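Local coordinates for protein beta-galactosidase (Trichoderma reesei, PDB 3OG2) that probably hydrolyses terminal non-reducing beta-D-galactose residues from beta-D-galactosides, as a secreted glycoprotein of glycoside hydrolase family 35, at residues Gly936-Thr939 with Glu940-Pro944; Asp666-Pro669 with Glu670-Ser673; Ala155-Ala158 with Ser159-Lys163; Gly183-Glu186 with Gly187-Phe190. All blocks are in the same frame, centred on the assembly; numbering follows the deposited sequence.

Interaction 1: Gly936-Thr939 with Glu940-Pro944; sequences GPQT and EFPVP. With NAG (2-acetamido-2-deoxy-beta-D-glucopyranose), chain C.
The carboxamide of Q938 lies flat over one face of the F941 ring, the two planes only 13° apart, with Q938 CD 3.4 Å from F941 CE2. On that face Q938 CG also makes a CH-pi contact, offset toward the rim and 3.8 Å from the ring centroid. T939 O approaches F941 CD1 obliquely, while Y931 and L921 add further contacts with the phenyl group. Q938 reaches the ring because CG stands anti to the backbone N (chi1 -171°) and the chain beyond is extended. Its amide is fixed at both ends: NE2 donates to E940 O at 2.9 Å, nearly straight at 171° and within the amide's own plane, and OE1 accepts from the backbone N of S341. Glutamine suits this buried place, offering a flat surface to an aromatic and both a donor and an acceptor. E940 turns its carboxylate elsewhere, to S905. At the start of the loop, G936 CA comes within 3.4 Å of C7 of the N-acetylglucosamine; a side chain there would run into the sugar's O3, and the positive phi also suits glycine. A cis peptide bond precedes P937. The bend thus leads from a loop that borders an attached glycan into strand 940-943, which pairs antiparallel with strand 900-908, as in the all-beta, galactose-binding-like domains of family 35 enzymes.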
loop_
_atom_site.group_PDB
_atom_site.type_symbol
_atom_site.label_atom_id
_atom_site.label_comp_id
_atom_site.label_asym_id
_atom_site.label_seq_id
_atom_site.Cartn_x
_atom_site.Cartn_y
_atom_site.Cartn_z
ATOM N N GLY A 936 18.161 4.628 10.806
ATOM C CA GLY A 936 16.759 4.522 11.179
ATOM C C GLY A 936 15.823 4.786 10.021
ATOM O O GLY A 936 16.247 4.907 8.858
ATOM N N PRO A 937 14.516 4.924 10.266
ATOM C CA PRO A 937 13.922 4.977 11.614
ATOM C C PRO A 937 13.342 3.662 12.087
ATOM O O PRO A 937 12.807 3.583 13.213
ATOM C CB PRO A 937 12.744 5.949 11.378
ATOM C CG PRO A 937 12.262 5.525 10.019
ATOM C CD PRO A 937 13.496 5.191 9.209
ATOM N N GLN A 938 13.376 2.617 11.238
ATOM C CA GLN A 938 12.615 1.406 11.639
ATOM C C GLN A 938 13.268 0.559 12.726
ATOM O O GLN A 938 14.428 0.164 12.561
ATOM C CB GLN A 938 12.375 0.559 10.374
ATOM C CG GLN A 938 11.404 -0.608 10.666
ATOM C CD GLN A 938 10.913 -1.271 9.408
ATOM O OE1 GLN A 938 11.415 -1.035 8.279
ATOM N NE2 GLN A 938 9.906 -2.128 9.568
ATOM N N THR A 939 12.508 0.271 13.769
ATOM C CA THR A 939 12.979 -0.634 14.821
ATOM C C THR A 939 12.072 -1.850 14.943
ATOM O O THR A 939 12.472 -2.870 15.490
ATOM C CB THR A 939 13.012 0.059 16.201
ATOM O OG1 THR A 939 11.733 0.702 16.445
ATOM C CG2 THR A 939 14.110 1.126 16.280
ATOM N N GLU A 940 10.829 -1.770 14.428
ATOM C CA GLU A 940 9.840 -2.853 14.568
ATOM C C GLU A 940 9.536 -3.392 13.187
ATOM O O GLU A 940 9.115 -2.617 12.280
ATOM C CB GLU A 940 8.607 -2.297 15.269
ATOM C CG GLU A 940 7.461 -3.326 15.291
ATOM C CD GLU A 940 6.399 -3.013 16.300
ATOM O OE1 GLU A 940 6.462 -2.002 17.025
ATOM O OE2 GLU A 940 5.445 -3.823 16.394
ATOM N N PHE A 941 9.726 -4.694 12.992
ATOM C CA PHE A 941 9.665 -5.390 11.701
ATOM C C PHE A 941 8.550 -6.413 11.712
ATOM O O PHE A 941 8.768 -7.520 12.226
ATOM C CB PHE A 941 11.031 -6.085 11.392
ATOM C CG PHE A 941 12.092 -5.010 11.185
ATOM C CD1 PHE A 941 12.798 -4.456 12.224
ATOM C CD2 PHE A 941 12.358 -4.548 9.870
ATOM C CE1 PHE A 941 13.790 -3.471 12.007
ATOM C CE2 PHE A 941 13.364 -3.596 9.644
ATOM C CZ PHE A 941 14.056 -3.050 10.697
ATOM N N PRO A 942 7.365 -6.073 11.221
ATOM C CA PRO A 942 6.257 -7.062 11.223
ATOM C C PRO A 942 6.554 -8.129 10.190
ATOM O O PRO A 942 7.171 -7.857 9.123
ATOM C CB PRO A 942 5.048 -6.251 10.754
ATOM C CG PRO A 942 5.633 -5.113 9.991
ATOM C CD PRO A 942 6.942 -4.784 10.660
ATOM N N VAL A 943 6.132 -9.349 10.459
ATOM C CA VAL A 943 6.280 -10.489 9.549
ATOM C C VAL A 943 4.952 -11.194 9.529
ATOM O O VAL A 943 4.500 -11.536 10.611
ATOM C CB VAL A 943 7.435 -11.416 9.949
ATOM C CG1 VAL A 943 7.540 -12.536 8.927
ATOM C CG2 VAL A 943 8.729 -10.590 10.050
ATOM N N PRO A 944 4.317 -11.402 8.384
ATOM C CA PRO A 944 2.968 -11.975 8.423
ATOM C C PRO A 944 2.917 -13.462 8.741
ATOM O O PRO A 944 3.777 -14.233 8.371
ATOM C CB PRO A 944 2.477 -11.800 6.984
ATOM C CG PRO A 944 3.733 -11.760 6.169
ATOM C CD PRO A 944 4.796 -11.115 7.022
HETATM C C1 NAG C . 19.028 5.042 16.833
HETATM C C2 NAG C . 18.303 5.443 15.536
HETATM C C3 NAG C . 19.195 6.439 14.782
HETATM C C4 NAG C . 19.525 7.654 15.662
HETATM C C5 NAG C . 20.067 7.174 17.030
HETATM C C6 NAG C . 20.255 8.333 18.004
HETATM C C7 NAG C . 16.969 3.679 14.494
HETATM C C8 NAG C . 17.012 2.270 13.918
HETATM N N2 NAG C . 18.150 4.230 14.719
HETATM O O3 NAG C . 18.540 6.824 13.586
HETATM O O4 NAG C . 20.578 8.373 15.040
HETATM O O5 NAG C . 19.200 6.219 17.605
HETATM O O6 NAG C . 21.002 7.817 19.126
HETATM O O7 NAG C . 15.917 4.225 14.775
#

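Interaction 2: Asp666-Pro669 with Glu670-Ser673; sequences DSLP and EIRS
R672 folds back over the turn to meet D666, and a salt bridge links R672 NH2 with D666 OD2 at 2.7 Å, although OD2 sits too close to the guanidinium for its exact place to be sure. The carboxylate and guanidinium planes are 66° apart. P669 CB sits at the guanidinium edge, 3.4 Å from R672 NH1. A bend at chi3 (147°) curls the arginine chain along P669, while R672 N donates to P669 O at 3.1 Å. The other carboxylate oxygen, D666 OD1, takes the backbone N-H of L668 at 2.8 Å. An alanine in place of D666 would probably leave the R672 guanidinium without this acidic mate and the L668 N-H without its side-chain acceptor. On a different side of the turn, L668 CD2 meets I671 CG2 at 3.9 Å, the two chains crossing at about a right angle, and W743 packs against both. E670 doubles back at chi2 (85°) to set OE1 3.2 Å from P669 CD; its OE2 forms a salt bridge with R849 and shares a water with S667 O. Proline suits the first position of the short 3-10 segment because it has no N-H to satisfy there. An Asx turn at D666, running into this 3-10 turn, carries the chain off edge strand 663-666 of an antiparallel sheet.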
loop_
_atom_site.group_PDB
_atom_site.type_symbol
_atom_site.label_atom_id
_atom_site.label_comp_id
_atom_site.label_asym_id
_atom_site.label_seq_id
_atom_site.Cartn_x
_atom_site.Cartn_y
_atom_site.Cartn_z
ATOM N N ASP A 666 30.743 -16.954 11.015
ATOM C CA ASP A 666 31.419 -15.777 10.430
ATOM C C ASP A 666 30.944 -15.578 9.017
ATOM O O ASP A 666 31.010 -16.513 8.214
ATOM C CB ASP A 666 32.910 -16.057 10.469
ATOM C CG ASP A 666 33.748 -14.860 10.029
ATOM O OD1 ASP A 666 33.268 -13.794 9.608
ATOM O OD2 ASP A 666 34.987 -15.012 10.156
ATOM N N SER A 667 30.455 -14.377 8.735
ATOM C CA SER A 667 30.026 -14.123 7.374
ATOM C C SER A 667 30.951 -13.148 6.656
ATOM O O SER A 667 30.565 -12.552 5.654
ATOM C CB SER A 667 28.588 -13.613 7.347
ATOM O OG SER A 667 28.104 -13.523 5.979
ATOM N N LEU A 668 32.192 -13.037 7.127
ATOM C CA LEU A 668 33.236 -12.397 6.326
ATOM C C LEU A 668 34.494 -13.262 6.323
ATOM O O LEU A 668 35.618 -12.838 6.668
ATOM C CB LEU A 668 33.459 -10.986 6.857
ATOM C CG LEU A 668 34.185 -10.043 5.894
ATOM C CD1 LEU A 668 33.388 -9.753 4.619
ATOM C CD2 LEU A 668 34.537 -8.738 6.657
ATOM N N PRO A 669 34.387 -14.523 5.888
ATOM C CA PRO A 669 35.577 -15.378 5.815
ATOM C C PRO A 669 36.578 -14.884 4.766
ATOM O O PRO A 669 37.730 -15.282 4.781
ATOM C CB PRO A 669 35.010 -16.712 5.359
ATOM C CG PRO A 669 33.764 -16.372 4.581
ATOM C CD PRO A 669 33.171 -15.247 5.397
ATOM N N GLU A 670 36.115 -13.983 3.884
ATOM C CA GLU A 670 36.943 -13.455 2.807
ATOM C C GLU A 670 38.219 -12.836 3.344
ATOM O O GLU A 670 39.235 -12.807 2.633
ATOM C CB GLU A 670 36.194 -12.319 2.083
ATOM C CG GLU A 670 35.015 -12.826 1.266
ATOM C CD GLU A 670 33.711 -13.014 1.978
ATOM O OE1 GLU A 670 33.657 -12.983 3.226
ATOM O OE2 GLU A 670 32.652 -13.196 1.306
ATOM N N ILE A 671 38.199 -12.266 4.559
ATOM C CA ILE A 671 39.346 -11.501 4.998
ATOM C C ILE A 671 40.363 -12.384 5.710
ATOM O O ILE A 671 41.436 -11.885 6.095
ATOM C CB ILE A 671 38.946 -10.320 5.934
ATOM C CG1 ILE A 671 38.239 -10.789 7.195
ATOM C CG2 ILE A 671 38.148 -9.278 5.169
ATOM C CD1 ILE A 671 38.090 -9.714 8.258
ATOM N N ARG A 672 40.087 -13.658 5.869
ATOM C CA ARG A 672 41.042 -14.557 6.500
ATOM C C ARG A 672 42.116 -14.989 5.502
ATOM O O ARG A 672 41.893 -15.084 4.311
ATOM C CB ARG A 672 40.304 -15.789 7.020
ATOM C CG ARG A 672 39.128 -15.516 7.938
ATOM C CD ARG A 672 38.391 -16.850 8.109
ATOM N NE ARG A 672 37.780 -17.012 9.413
ATOM C CZ ARG A 672 36.491 -17.275 9.595
ATOM N NH1 ARG A 672 35.609 -17.389 8.608
ATOM N NH2 ARG A 672 36.026 -17.403 10.835
ATOM N N SER A 673 43.347 -15.220 5.977
ATOM C CA SER A 673 44.446 -15.462 5.038
ATOM C C SER A 673 44.247 -16.752 4.238
ATOM O O SER A 673 44.802 -16.958 3.171
ATOM C CB SER A 673 45.801 -15.525 5.741
ATOM O OG SER A 673 46.263 -14.329 6.329
HETATM O O HOH W 1 32.549 -18.799 7.916
HETATM O O HOH W 2 30.589 -12.005 2.883
#

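Interaction 3: Ala155-Ala158 with Ser159-Lys163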
loop_
_atom_site.group_PDB
_atom_site.type_symbol
_atom_site.label_atom_id
_atom_site.label_comp_id
_atom_site.label_asym_id
_atom_site.label_seq_id
_atom_site.Cartn_x
_atom_site.Cartn_y
_atom_site.Cartn_z
ATOM N N ALA A 155 4.285 -9.269 -22.973
ATOM C CA ALA A 155 3.537 -10.338 -23.602
ATOM C C ALA A 155 3.028 -11.321 -22.571
ATOM O O ALA A 155 1.873 -11.774 -22.645
ATOM C CB ALA A 155 4.415 -11.027 -24.646
ATOM N N HIS A 156 3.879 -11.669 -21.605
ATOM C CA HIS A 156 3.484 -12.634 -20.595
ATOM C C HIS A 156 2.495 -12.039 -19.605
ATOM O O HIS A 156 1.439 -12.628 -19.317
ATOM C CB HIS A 156 4.726 -13.143 -19.800
ATOM C CG HIS A 156 5.444 -14.186 -20.580
ATOM N ND1 HIS A 156 6.396 -13.934 -21.564
ATOM C CD2 HIS A 156 5.343 -15.541 -20.467
ATOM C CE1 HIS A 156 6.827 -15.115 -22.047
ATOM N NE2 HIS A 156 6.198 -16.095 -21.395
ATOM N N ILE A 157 2.822 -10.861 -19.019
ATOM C CA ILE A 157 1.946 -10.361 -17.945
ATOM C C ILE A 157 0.621 -9.875 -18.509
ATOM O O ILE A 157 -0.433 -10.050 -17.870
ATOM C CB ILE A 157 2.666 -9.281 -17.105
ATOM C CG1 ILE A 157 1.986 -9.123 -15.736
ATOM C CG2 ILE A 157 2.750 -7.919 -17.816
ATOM C CD1 ILE A 157 2.148 -10.314 -14.815
ATOM N N ALA A 158 0.604 -9.264 -19.700
ATOM C CA ALA A 158 -0.661 -8.777 -20.231
ATOM C C ALA A 158 -1.486 -9.945 -20.673
ATOM O O ALA A 158 -2.720 -9.835 -20.616
ATOM C CB ALA A 158 -0.433 -7.740 -21.322
ATOM N N SER A 159 -0.899 -11.081 -21.057
ATOM C CA SER A 159 -1.784 -12.224 -21.364
ATOM C C SER A 159 -2.346 -12.845 -20.091
ATOM O O SER A 159 -3.501 -13.266 -20.107
ATOM C CB SER A 159 -1.032 -13.231 -22.203
ATOM O OG SER A 159 -0.007 -13.878 -21.504
ATOM N N ILE A 160 -1.582 -12.851 -18.981
ATOM C CA ILE A 160 -2.126 -13.284 -17.692
ATOM C C ILE A 160 -3.274 -12.384 -17.286
ATOM O O ILE A 160 -4.346 -12.845 -16.886
ATOM C CB ILE A 160 -1.000 -13.256 -16.640
ATOM C CG1 ILE A 160 -0.053 -14.463 -16.827
ATOM C CG2 ILE A 160 -1.527 -13.221 -15.216
ATOM C CD1 ILE A 160 1.276 -14.338 -16.130
ATOM N N ILE A 161 -3.090 -11.073 -17.404
ATOM C CA ILE A 161 -4.169 -10.135 -17.047
ATOM C C ILE A 161 -5.342 -10.316 -17.986
ATOM O O ILE A 161 -6.515 -10.233 -17.604
ATOM C CB ILE A 161 -3.574 -8.732 -17.057
ATOM C CG1 ILE A 161 -2.521 -8.563 -15.927
ATOM C CG2 ILE A 161 -4.622 -7.637 -16.968
ATOM C CD1 ILE A 161 -1.958 -7.141 -15.915
ATOM N N ALA A 162 -5.054 -10.567 -19.292
ATOM C CA ALA A 162 -6.119 -10.690 -20.269
ATOM C C ALA A 162 -7.073 -11.827 -19.886
ATOM O O ALA A 162 -8.299 -11.715 -20.009
ATOM C CB ALA A 162 -5.580 -10.949 -21.690
ATOM N N LYS A 163 -6.513 -12.941 -19.401
ATOM C CA LYS A 163 -7.359 -14.091 -19.035
ATOM C C LYS A 163 -8.269 -13.747 -17.859
ATOM O O LYS A 163 -9.344 -14.346 -17.756
ATOM C CB LYS A 163 -6.409 -15.261 -18.719
ATOM C CG LYS A 163 -5.603 -15.715 -19.915
ATOM C CD LYS A 163 -4.684 -16.886 -19.683
ATOM C CE LYS A 163 -4.069 -17.381 -20.959
ATOM N NZ LYS A 163 -3.068 -16.488 -21.605
#
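The chain from A155 to A162 is alpha-helical, with i to i+4 bonds from I160 N to H156 O (3.0 Å), I161 N to I157 O (2.9 Å) and A162 N to A158 O (2.8 Å). The bond from S159 N to A155 O is longer, at 3.3 Å. In the conformer described, one of two for this serine, S159 OG folds back between the backbone N and carbonyl carbon (chi1 69°). There it lies 3.0 Å from A155 O and 2.9 Å from H156 O. A small hydroxyl suits this partly exposed flank, where it can turn back to the preceding turn of its own helix. The isoleucines meet more loosely: I157 CD1 is 4.3 Å from I160 CD1, and I157 CG1 lies 4.4 Å from I161 CD1 in the conformer described for I161. Their branched chains mainly face outward from the helix into the protein. H156 donates from ND1 to N152 O and stacks its ring on F89. I157 and I161 pack on P115 of strand 110-116, A158 and I161 on Y175 of strand 172-177, and I160 on F101 of helix 98-107. Helix 144-163 thereby covers the two parallel strands that it joins, as the helix of a beta-alpha-beta crossover in the TIM barrel.

Interaction 4: Gly183-Glu186 with Gly187-Phe190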
loop_
_atom_site.group_PDB
_atom_site.type_symbol
_atom_site.label_atom_id
_atom_site.label_comp_id
_atom_site.label_asym_id
_atom_site.label_seq_id
_atom_site.Cartn_x
_atom_site.Cartn_y
_atom_site.Cartn_z
ATOM N N GLY A 183 6.334 13.931 -18.152
ATOM C CA GLY A 183 7.297 14.906 -18.620
ATOM C C GLY A 183 8.625 14.220 -18.876
ATOM O O GLY A 183 8.809 13.013 -18.687
ATOM N N ALA A 184 9.566 15.008 -19.366
ATOM C CA ALA A 184 10.862 14.399 -19.720
ATOM C C ALA A 184 11.986 15.394 -19.505
ATOM O O ALA A 184 11.776 16.581 -19.264
ATOM C CB ALA A 184 10.825 13.987 -21.181
ATOM N N ALA A 185 13.206 14.886 -19.576
ATOM C CA ALA A 185 14.394 15.712 -19.433
ATOM C C ALA A 185 14.523 16.681 -20.606
ATOM O O ALA A 185 13.909 16.517 -21.667
ATOM C CB ALA A 185 15.590 14.801 -19.345
ATOM N N GLU A 186 15.330 17.710 -20.388
ATOM C CA GLU A 186 15.477 18.771 -21.402
ATOM C C GLU A 186 15.929 18.161 -22.712
ATOM O O GLU A 186 16.826 17.302 -22.686
ATOM C CB GLU A 186 16.462 19.812 -20.850
ATOM C CG GLU A 186 16.555 21.048 -21.735
ATOM C CD GLU A 186 15.699 22.211 -21.275
ATOM O OE1 GLU A 186 14.464 22.184 -21.513
ATOM O OE2 GLU A 186 16.256 23.165 -20.680
ATOM N N GLY A 187 15.367 18.506 -23.862
ATOM C CA GLY A 187 15.908 17.989 -25.133
ATOM C C GLY A 187 15.267 16.662 -25.539
ATOM O O GLY A 187 15.455 16.193 -26.659
ATOM N N VAL A 188 14.504 15.996 -24.670
ATOM C CA VAL A 188 13.952 14.710 -24.989
ATOM C C VAL A 188 12.535 14.861 -25.507
ATOM O O VAL A 188 11.741 15.551 -24.880
ATOM C CB VAL A 188 13.964 13.815 -23.714
ATOM C CG1 VAL A 188 13.192 12.552 -24.035
ATOM C CG2 VAL A 188 15.404 13.531 -23.322
ATOM N N LEU A 189 12.233 14.229 -26.633
ATOM C CA LEU A 189 10.890 14.269 -27.210
ATOM C C LEU A 189 9.814 13.904 -26.189
ATOM O O LEU A 189 9.843 12.805 -25.630
ATOM C CB LEU A 189 10.754 13.244 -28.341
ATOM C CG LEU A 189 9.401 13.181 -29.054
ATOM C CD1 LEU A 189 8.977 14.537 -29.645
ATOM C CD2 LEU A 189 9.381 12.118 -30.170
ATOM N N PHE A 190 8.900 14.851 -25.978
ATOM C CA PHE A 190 7.809 14.558 -25.050
ATOM C C PHE A 190 6.578 15.356 -25.399
ATOM O O PHE A 190 6.723 16.592 -25.541
ATOM C CB PHE A 190 8.225 14.881 -23.595
ATOM C CG PHE A 190 7.084 14.530 -22.620
ATOM C CD1 PHE A 190 6.099 15.435 -22.214
ATOM C CD2 PHE A 190 7.009 13.211 -22.157
ATOM C CE1 PHE A 190 5.038 15.025 -21.413
ATOM C CE2 PHE A 190 5.981 12.781 -21.363
ATOM C CZ PHE A 190 5.013 13.700 -21.084
HETATM O O HOH W 3 11.564 17.334 -22.898
#
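G183 passes over one face of the F190 ring at the tight end of this hairpin-like loop: its CA stands over the ring centre, 3.5 Å from the centroid and 11° off the normal, a CH-pi contact. The backbone N of G183 comes over the same face, 3.2 Å from F190 CZ. With CG anti to the backbone N (chi1 -178°), the phenylalanine reaches across to the opposing arm of the loop, and A184 CB settles 3.7 Å from F190 CB. The main chain of G183 thus supplies the CH group over the ring, while the small methyl of A184 fits against both F190 CB and V188 CG1; Y181 meets the same phenyl group with its plane at about 50°. A leucine in place of F190 would probably lose the flat surface under G183 and leave that part of the loop freer to shift. Away from the ring the contact thins. A184 CB and V188 CG1 are 4.0 Å apart, and the type II turn from A185 to V188 is closed by V188 N donating to A185 O at 3.1 Å. Water 3 also bridges the turn, donating to A185 O and V188 O. At the exposed tip, G187 takes a positive phi, where a side chain would strike E186 O, and the acidic chain of E186 bends outward. The chemistry implies backbone-aromatic packing at the base and, within the turn, one direct bond and a water, while a backbone bond from A185 to T793 ties the loop to its surroundings.

The four contacts are separate and none touches another. Interactions 3 and 4 belong to the glycosyl hydrolase 35 range, their centres about 30 Å apart, and both come within about 9 Å of residues that bind galactose, without lining the site: the side chains of I157 and I119 are about 9 Å apart, and G183 lies about 9 Å from the side chain of E180. Interaction 3 is on the barrel's helical layer, whereas interaction 4 is in a loop following the strand that leads to N179 and E180. Interactions 1 and 2 lie in later all-beta parts, with centres about 29 Å apart, and are remote from that site; interaction 1 instead borders an attached glycan. Interactions 2 and 4 are farthest apart, about 48 Å between centres.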